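Local structure of diphosphomevalonate decarboxylase, putative (Trypanosoma brucei, 2HKE) at residues A[289-292]-A[298-301]; A[52-57]-A[127-132]; A[21-24]-A[30-33]. The protein probably catalyses the ATP-dependent decarboxylation of (R)-5-diphosphomevalonate to isopentenyl diphosphate, a building block for isoprenoids and sterols. The protein carries 1 engineered substitution. All coordinates share one frame; numbering follows the deposited sequence.

Interaction 1 (A[289-292]-A[298-301]); sequences AYTF and CFLF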
loop_
_atom_site.group_PDB
_atom_site.type_symbol
_atom_site.label_atom_id
_atom_site.label_comp_id
_atom_site.label_asym_id
_atom_site.label_seq_id
_atom_site.Cartn_x
_atom_site.Cartn_y
_atom_site.Cartn_z
ATOM N N ALA A 289 13.692 9.281 -3.402
ATOM C CA ALA A 289 13.499 8.609 -2.133
ATOM C C ALA A 289 13.092 7.186 -2.353
ATOM O O ALA A 289 12.392 6.874 -3.332
ATOM C CB ALA A 289 12.391 9.307 -1.284
ATOM N N TYR A 290 13.557 6.301 -1.461
ATOM C CA TYR A 290 13.137 4.883 -1.424
ATOM C C TYR A 290 12.227 4.661 -0.205
ATOM O O TYR A 290 12.320 5.370 0.802
ATOM C CB TYR A 290 14.337 3.933 -1.368
ATOM C CG TYR A 290 15.221 4.130 -0.173
ATOM C CD1 TYR A 290 14.830 3.656 1.103
ATOM C CD2 TYR A 290 16.429 4.844 -0.285
ATOM C CE1 TYR A 290 15.654 3.914 2.226
ATOM C CE2 TYR A 290 17.246 5.066 0.811
ATOM C CZ TYR A 290 16.861 4.582 2.058
ATOM O OH TYR A 290 17.700 4.854 3.129
ATOM N N THR A 291 11.376 3.642 -0.312
ATOM C CA THR A 291 10.774 3.036 0.845
ATOM C C THR A 291 10.510 1.570 0.555
ATOM O O THR A 291 10.172 1.223 -0.560
ATOM C CB THR A 291 9.537 3.779 1.343
ATOM O OG1 THR A 291 9.208 3.283 2.637
ATOM C CG2 THR A 291 8.327 3.578 0.435
ATOM N N PHE A 292 10.725 0.731 1.565
ATOM C CA PHE A 292 10.373 -0.665 1.558
ATOM C C PHE A 292 9.279 -0.892 2.585
ATOM O O PHE A 292 9.306 -0.278 3.646
ATOM C CB PHE A 292 11.607 -1.543 1.919
ATOM C CG PHE A 292 12.733 -1.415 0.921
ATOM C CD1 PHE A 292 13.556 -0.316 0.961
ATOM C CD2 PHE A 292 12.929 -2.362 -0.087
ATOM C CE1 PHE A 292 14.582 -0.150 0.067
ATOM C CE2 PHE A 292 13.930 -2.193 -0.999
ATOM C CZ PHE A 292 14.750 -1.088 -0.944
ATOM N N CYS A 298 11.298 -2.116 -3.906
ATOM C CA CYS A 298 11.682 -0.776 -3.599
ATOM C C CYS A 298 10.697 0.216 -4.230
ATOM O O CYS A 298 10.652 0.425 -5.479
ATOM C CB CYS A 298 13.065 -0.517 -4.119
ATOM S SG CYS A 298 13.760 1.081 -3.628
ATOM N N PHE A 299 9.942 0.868 -3.365
ATOM C CA PHE A 299 9.087 1.966 -3.807
ATOM C C PHE A 299 9.976 3.177 -3.891
ATOM O O PHE A 299 10.993 3.264 -3.165
ATOM C CB PHE A 299 7.955 2.152 -2.835
ATOM C CG PHE A 299 6.833 1.190 -3.056
ATOM C CD1 PHE A 299 6.882 -0.085 -2.516
ATOM C CD2 PHE A 299 5.764 1.548 -3.875
ATOM C CE1 PHE A 299 5.822 -0.991 -2.769
ATOM C CE2 PHE A 299 4.693 0.677 -4.122
ATOM C CZ PHE A 299 4.735 -0.594 -3.544
ATOM N N LEU A 300 9.683 4.070 -4.826
ATOM C CA LEU A 300 10.503 5.254 -5.017
ATOM C C LEU A 300 9.575 6.415 -5.147
ATOM O O LEU A 300 8.515 6.271 -5.774
ATOM C CB LEU A 300 11.306 5.141 -6.312
ATOM C CG LEU A 300 12.328 4.033 -6.319
ATOM C CD1 LEU A 300 12.674 3.671 -7.760
ATOM C CD2 LEU A 300 13.601 4.439 -5.499
ATOM N N PHE A 301 9.967 7.540 -4.595
ATOM C CA PHE A 301 9.242 8.782 -4.806
ATOM C C PHE A 301 10.182 9.744 -5.503
ATOM O O PHE A 301 11.374 9.840 -5.147
ATOM C CB PHE A 301 8.826 9.391 -3.490
ATOM C CG PHE A 301 8.011 8.485 -2.631
ATOM C CD1 PHE A 301 6.773 8.021 -3.060
ATOM C CD2 PHE A 301 8.472 8.085 -1.403
ATOM C CE1 PHE A 301 6.008 7.172 -2.260
ATOM C CE2 PHE A 301 7.695 7.218 -0.595
ATOM C CZ PHE A 301 6.455 6.782 -1.038
#
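Cys298 meets Phe292 at the turn end of a beta hairpin, in which strand 288-291 folds back on strand 298-303 at one edge of the five-stranded sheet in the C-terminal domain. Cys298 CA lies over one face of the Phe292 ring, 4.2 Å from its centroid. Turned away from the backbone N (chi1 -173°), Cys298 SG approaches the same ring obliquely, 3.6 Å from Phe292 CZ, and also touches Tyr290 CB. Phe299 forms a hydrogen-bonded antiparallel pair with Thr291: the bond from Phe299 N to Thr291 O (2.8 Å) arrives nearly end-on to the carbonyl, whereas the return bond from Thr291 N meets Phe299 O from above its carbonyl plane. Thr291 CG2 packs on Phe299 CB at 3.6 Å, while its OG1 is bonded to Lys18. Leu300 and Tyr290 make the non-hydrogen-bonded pair, and Leu300 CD2 rests 4.2 Å from Tyr290 CB; the phenol beyond leads away to Asp249 of helix 237-256. On its other side, toward the middle of the sheet, the Leu300 backbone bonds to Met186 of strand 183-189. Phe301 closes a second hydrogen-bonded pair with Ala289. The edge of its ring faces Ala289 CB, Phe240 packs on it edge-to-face, and Thr291 CG2 comes in obliquely, 3.8 Å from Phe301 CE2. Ala289 N reaches Phe301 O in the carbonyl plane, at 3.0 Å and 165° at the hydrogen.

Interaction 2 (A[52-57]-A[127-132]); sequences VELRDD and IRAFKS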
loop_
_atom_site.group_PDB
_atom_site.type_symbol
_atom_site.label_atom_id
_atom_site.label_comp_id
_atom_site.label_asym_id
_atom_site.label_seq_id
_atom_site.Cartn_x
_atom_site.Cartn_y
_atom_site.Cartn_z
ATOM N N VAL A 52 -20.179 -7.806 -5.607
ATOM C CA VAL A 52 -20.997 -8.468 -4.619
ATOM C C VAL A 52 -22.444 -8.522 -5.115
ATOM O O VAL A 52 -22.897 -7.593 -5.797
ATOM C CB VAL A 52 -20.901 -7.785 -3.219
ATOM C CG1 VAL A 52 -19.427 -7.699 -2.754
ATOM C CG2 VAL A 52 -21.546 -6.387 -3.229
ATOM N N GLU A 53 -23.145 -9.591 -4.739
ATOM C CA GLU A 53 -24.580 -9.720 -5.034
ATOM C C GLU A 53 -25.344 -10.170 -3.804
ATOM O O GLU A 53 -24.993 -11.170 -3.208
ATOM C CB GLU A 53 -24.787 -10.715 -6.173
ATOM C CG GLU A 53 -26.164 -10.573 -6.857
ATOM C CD GLU A 53 -26.539 -11.777 -7.743
ATOM O OE1 GLU A 53 -25.682 -12.631 -8.099
ATOM O OE2 GLU A 53 -27.738 -11.875 -8.065
ATOM N N LEU A 54 -26.370 -9.419 -3.396
ATOM C CA LEU A 54 -27.201 -9.863 -2.260
ATOM C C LEU A 54 -28.122 -10.951 -2.763
ATOM O O LEU A 54 -28.590 -10.891 -3.899
ATOM C CB LEU A 54 -28.015 -8.732 -1.628
ATOM C CG LEU A 54 -27.303 -7.693 -0.753
ATOM C CD1 LEU A 54 -28.247 -7.137 0.302
ATOM C CD2 LEU A 54 -26.109 -8.267 -0.059
ATOM N N ARG A 55 -28.332 -11.964 -1.931
ATOM C CA ARG A 55 -29.109 -13.141 -2.310
ATOM C C ARG A 55 -30.136 -13.499 -1.229
ATOM O O ARG A 55 -29.941 -13.234 -0.019
ATOM C CB ARG A 55 -28.176 -14.342 -2.522
ATOM C CG ARG A 55 -27.102 -14.189 -3.598
ATOM C CD ARG A 55 -27.689 -14.192 -5.013
ATOM N NE ARG A 55 -28.479 -15.395 -5.307
ATOM C CZ ARG A 55 -28.006 -16.547 -5.798
ATOM N NH1 ARG A 55 -26.719 -16.712 -6.087
ATOM N NH2 ARG A 55 -28.837 -17.561 -6.010
ATOM N N ASP A 56 -31.237 -14.094 -1.691
ATOM C CA ASP A 56 -32.238 -14.753 -0.828
ATOM C C ASP A 56 -32.258 -16.267 -1.035
ATOM O O ASP A 56 -32.534 -17.030 -0.104
ATOM C CB ASP A 56 -33.625 -14.203 -1.141
ATOM C CG ASP A 56 -33.906 -12.934 -0.401
ATOM O OD1 ASP A 56 -33.938 -12.988 0.849
ATOM O OD2 ASP A 56 -34.079 -11.879 -1.064
ATOM N N ASP A 57 -31.956 -16.687 -2.258
ATOM C CA ASP A 57 -32.043 -18.086 -2.642
ATOM C C ASP A 57 -31.063 -18.937 -1.832
ATOM O O ASP A 57 -31.351 -20.097 -1.509
ATOM C CB ASP A 57 -31.746 -18.280 -4.143
ATOM C CG ASP A 57 -32.015 -17.031 -4.986
ATOM O OD1 ASP A 57 -31.937 -15.893 -4.447
ATOM O OD2 ASP A 57 -32.276 -17.193 -6.206
ATOM N N ILE A 127 -20.587 -2.264 1.479
ATOM C CA ILE A 127 -21.260 -1.152 2.147
ATOM C C ILE A 127 -22.344 -0.619 1.179
ATOM O O ILE A 127 -23.431 -0.327 1.615
ATOM C CB ILE A 127 -20.273 -0.041 2.549
ATOM C CG1 ILE A 127 -19.505 -0.439 3.818
ATOM C CG2 ILE A 127 -20.986 1.293 2.802
ATOM C CD1 ILE A 127 -18.214 0.341 3.988
ATOM N N ARG A 128 -22.038 -0.523 -0.096
ATOM C CA ARG A 128 -23.029 -0.046 -1.063
ATOM C C ARG A 128 -24.183 -1.030 -1.156
ATOM O O ARG A 128 -25.349 -0.646 -1.003
ATOM C CB ARG A 128 -22.437 0.228 -2.423
ATOM C CG ARG A 128 -23.471 0.891 -3.343
ATOM C CD ARG A 128 -22.933 1.500 -4.532
ATOM N NE ARG A 128 -22.390 2.814 -4.267
ATOM C CZ ARG A 128 -21.968 3.625 -5.215
ATOM N NH1 ARG A 128 -22.015 3.263 -6.496
ATOM N NH2 ARG A 128 -21.471 4.787 -4.873
ATOM N N ALA A 129 -23.864 -2.308 -1.319
ATOM C CA ALA A 129 -24.887 -3.354 -1.483
ATOM C C ALA A 129 -25.836 -3.466 -0.312
ATOM O O ALA A 129 -27.043 -3.654 -0.510
ATOM C CB ALA A 129 -24.214 -4.737 -1.723
ATOM N N PHE A 130 -25.315 -3.367 0.897
ATOM C CA PHE A 130 -26.107 -3.540 2.101
ATOM C C PHE A 130 -26.684 -2.241 2.645
ATOM O O PHE A 130 -27.352 -2.247 3.688
ATOM C CB PHE A 130 -25.245 -4.215 3.175
ATOM C CG PHE A 130 -25.196 -5.707 3.066
ATOM C CD1 PHE A 130 -24.282 -6.337 2.218
ATOM C CD2 PHE A 130 -26.078 -6.494 3.780
ATOM C CE1 PHE A 130 -24.245 -7.737 2.134
ATOM C CE2 PHE A 130 -26.060 -7.906 3.676
ATOM C CZ PHE A 130 -25.145 -8.512 2.833
ATOM N N LYS A 131 -26.351 -1.128 1.995
ATOM C CA LYS A 131 -26.666 0.196 2.499
ATOM C C LYS A 131 -26.315 0.374 3.969
ATOM O O LYS A 131 -27.122 0.856 4.799
ATOM C CB LYS A 131 -28.128 0.493 2.234
ATOM C CG LYS A 131 -28.512 0.171 0.814
ATOM C CD LYS A 131 -29.928 0.543 0.525
ATOM C CE LYS A 131 -30.152 0.682 -0.977
ATOM N NZ LYS A 131 -29.393 1.881 -1.480
ATOM N N SER A 132 -25.074 0.007 4.303
ATOM C CA SER A 132 -24.589 0.098 5.657
ATOM C C SER A 132 -24.191 1.520 5.944
ATOM O O SER A 132 -23.670 2.210 5.071
ATOM C CB SER A 132 -23.374 -0.852 5.886
ATOM O OG SER A 132 -22.631 -0.599 7.073
#
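Val52 touches Ala129 through one methyl each: Val52 CG2 stands 3.5 Å from Ala129 CB, tighter than usual for two carbons. The first torsion of Val52 (chi1 -55°) keeps CG1 beside the backbone N and sets CG2 between the N and the carbonyl carbon, from where it meets the helix. Val6 of strand 5-15 borders both residues, and Val98 of strand 97-104 flanks Val52 on the sheet. Two residues on, Leu54 points to the same side and carries the largest share of the contact. Its CD1 lies over the centre of the Phe130 ring, 4.1 Å from the centroid and 9° off the normal, and 3.8 Å from Ala129 O; the placement of its other methyl, CD2, against this ring is doubtful in the model. Phe130 also packs against Val98 and against Leu85 of helix 76-86. Beyond Phe130 the helix closes in a Schellman motif, with Lys131 at positive phi (47°) and Ser132 N bonded 3.2 Å to Ile127 O. Alternate strand residues meet the last turn of helix 114-130, part of the helix-on-sheet packing expected of the S5-like alpha/beta fold of the N-terminal domain.

Interaction 3 (A[21-24]-A[30-33]); sequences GKRE and ILPT. With SO4 (sulfate ion), chain C.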
loop_
_atom_site.group_PDB
_atom_site.type_symbol
_atom_site.label_atom_id
_atom_site.label_comp_id
_atom_site.label_asym_id
_atom_site.label_seq_id
_atom_site.Cartn_x
_atom_site.Cartn_y
_atom_site.Cartn_z
ATOM N N GLY A 21 2.596 -2.762 14.016
ATOM C CA GLY A 21 2.169 -3.059 15.354
ATOM C C GLY A 21 0.721 -2.710 15.662
ATOM O O GLY A 21 0.272 -1.567 15.405
ATOM N N LYS A 22 0.013 -3.668 16.257
ATOM C CA LYS A 22 -1.294 -3.436 16.843
ATOM C C LYS A 22 -1.197 -3.268 18.366
ATOM O O LYS A 22 -0.511 -4.055 19.047
ATOM C CB LYS A 22 -2.245 -4.576 16.505
ATOM C CG LYS A 22 -2.445 -4.773 14.989
ATOM C CD LYS A 22 -3.193 -6.046 14.699
ATOM C CE LYS A 22 -3.377 -6.420 13.222
ATOM N NZ LYS A 22 -2.112 -6.632 12.547
ATOM N N ARG A 23 -1.886 -2.263 18.882
ATOM C CA ARG A 23 -1.890 -1.994 20.308
ATOM C C ARG A 23 -2.752 -2.952 21.129
ATOM O O ARG A 23 -3.521 -3.767 20.595
ATOM C CB ARG A 23 -2.268 -0.537 20.560
ATOM C CG ARG A 23 -3.702 -0.173 20.244
ATOM C CD ARG A 23 -4.001 1.259 20.677
ATOM N NE ARG A 23 -5.412 1.637 20.602
ATOM C CZ ARG A 23 -5.979 2.309 19.596
ATOM N NH1 ARG A 23 -5.300 2.589 18.501
ATOM N NH2 ARG A 23 -7.261 2.640 19.650
ATOM N N GLU A 24 -2.589 -2.886 22.457
ATOM C CA GLU A 24 -3.371 -3.762 23.328
ATOM C C GLU A 24 -4.840 -3.546 23.055
ATOM O O GLU A 24 -5.280 -2.420 23.017
ATOM C CB GLU A 24 -3.080 -3.475 24.810
ATOM C CG GLU A 24 -3.910 -4.408 25.750
ATOM C CD GLU A 24 -3.413 -5.831 25.734
ATOM O OE1 GLU A 24 -2.165 -5.984 25.692
ATOM O OE2 GLU A 24 -4.264 -6.795 25.754
ATOM N N ILE A 30 -8.135 -4.479 14.797
ATOM C CA ILE A 30 -7.093 -3.879 13.924
ATOM C C ILE A 30 -6.915 -2.390 14.327
ATOM O O ILE A 30 -7.198 -1.444 13.573
ATOM C CB ILE A 30 -7.390 -4.083 12.408
ATOM C CG1 ILE A 30 -7.934 -5.509 12.101
ATOM C CG2 ILE A 30 -6.135 -3.729 11.569
ATOM C CD1 ILE A 30 -7.009 -6.639 12.541
ATOM N N LEU A 31 -6.383 -2.206 15.531
ATOM C CA LEU A 31 -6.122 -0.892 16.107
ATOM C C LEU A 31 -4.606 -0.768 16.279
ATOM O O LEU A 31 -3.979 -1.624 16.925
ATOM C CB LEU A 31 -6.832 -0.703 17.472
ATOM C CG LEU A 31 -8.261 -1.193 17.521
ATOM C CD1 LEU A 31 -8.807 -0.983 18.931
ATOM C CD2 LEU A 31 -9.081 -0.432 16.514
ATOM N N PRO A 32 -3.999 0.221 15.621
ATOM C CA PRO A 32 -2.556 0.234 15.539
ATOM C C PRO A 32 -1.905 0.933 16.739
ATOM O O PRO A 32 -2.587 1.683 17.452
ATOM C CB PRO A 32 -2.315 0.984 14.271
ATOM C CG PRO A 32 -3.400 2.000 14.227
ATOM C CD PRO A 32 -4.591 1.318 14.860
ATOM N N THR A 33 -0.612 0.680 16.951
ATOM C CA THR A 33 0.145 1.412 17.985
ATOM C C THR A 33 0.424 2.868 17.640
ATOM O O THR A 33 0.711 3.675 18.527
ATOM C CB THR A 33 1.495 0.726 18.262
ATOM O OG1 THR A 33 2.202 0.501 17.022
ATOM C CG2 THR A 33 1.296 -0.590 18.898
HETATM S S SO4 C . -2.926 -6.563 9.105
HETATM O O1 SO4 C . -2.660 -7.496 10.182
HETATM O O2 SO4 C . -1.686 -6.178 8.473
HETATM O O3 SO4 C . -3.779 -7.186 8.100
HETATM O O4 SO4 C . -3.559 -5.357 9.642
#
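Arg23 lies along Leu31, Pro32 and Thr33, touching them from CB to its guanidinium. Its CB lies 3.9 Å from Thr33 CG2. CG, set between the backbone N and the carbonyl carbon (chi1 69°), comes near the carbonyl oxygens of both Leu31 and Pro32, and CD stays beside Pro32 O. The extended chain then carries CZ across Leu31, whose CB stands over the centre of the guanidinium face, 3.7 Å above its plane. At the tip NH2 skirts Leu31 CD1. Arg23 NH1 donates to Pro32 O at 3.0 Å, in the guanidinium plane and in the carbonyl plane; Lys160 O takes a second bond from NH1. Two backbone bonds fasten the same two segments of one loop, Arg23 N to Leu31 O (2.9 Å) and Thr33 N to Gly21 O (2.9 Å). Lys22 leaves at roughly a right angle to Arg23 and runs alongside Ile30, with its CE 3.7 Å from Ile30 CD1. A bend at its last torsion (chi4 62°) lets Lys22 NZ donate a hydrogen bond to sulfate O1 (2.6 Å); Tyr19, Arg77, Ser144, Gly145 and Thr200 also bind this ion. The sulfate probably comes from the crystallisation liquor, but cationic side chains, hydroxyls and a backbone N-H converging on it make an anion pocket, consistent with a site for a phosphate group of the substrate.

All three contacts are largely buried, yet they differ in place and chemistry. Interaction 1 lies in the C-terminal domain, its centre about 12 Å from that of the chain, and is held by regular backbone bonds between strands. Interaction 2, centred about 27 Å out and on the opposite side of the chain's centre, joins strand to helix mainly by apolar side chains, with a methyl over a ring. Interaction 3 ties together two parts of one irregular loop and mixes backbone bonds, a guanidinium and a bound anion. Strand 5-15 relates them: Ile14 packs on interaction 1, Val6 on interaction 2, and the loop following this strand holds interaction 3. None touches another; centres lie 25 to 39 Å apart.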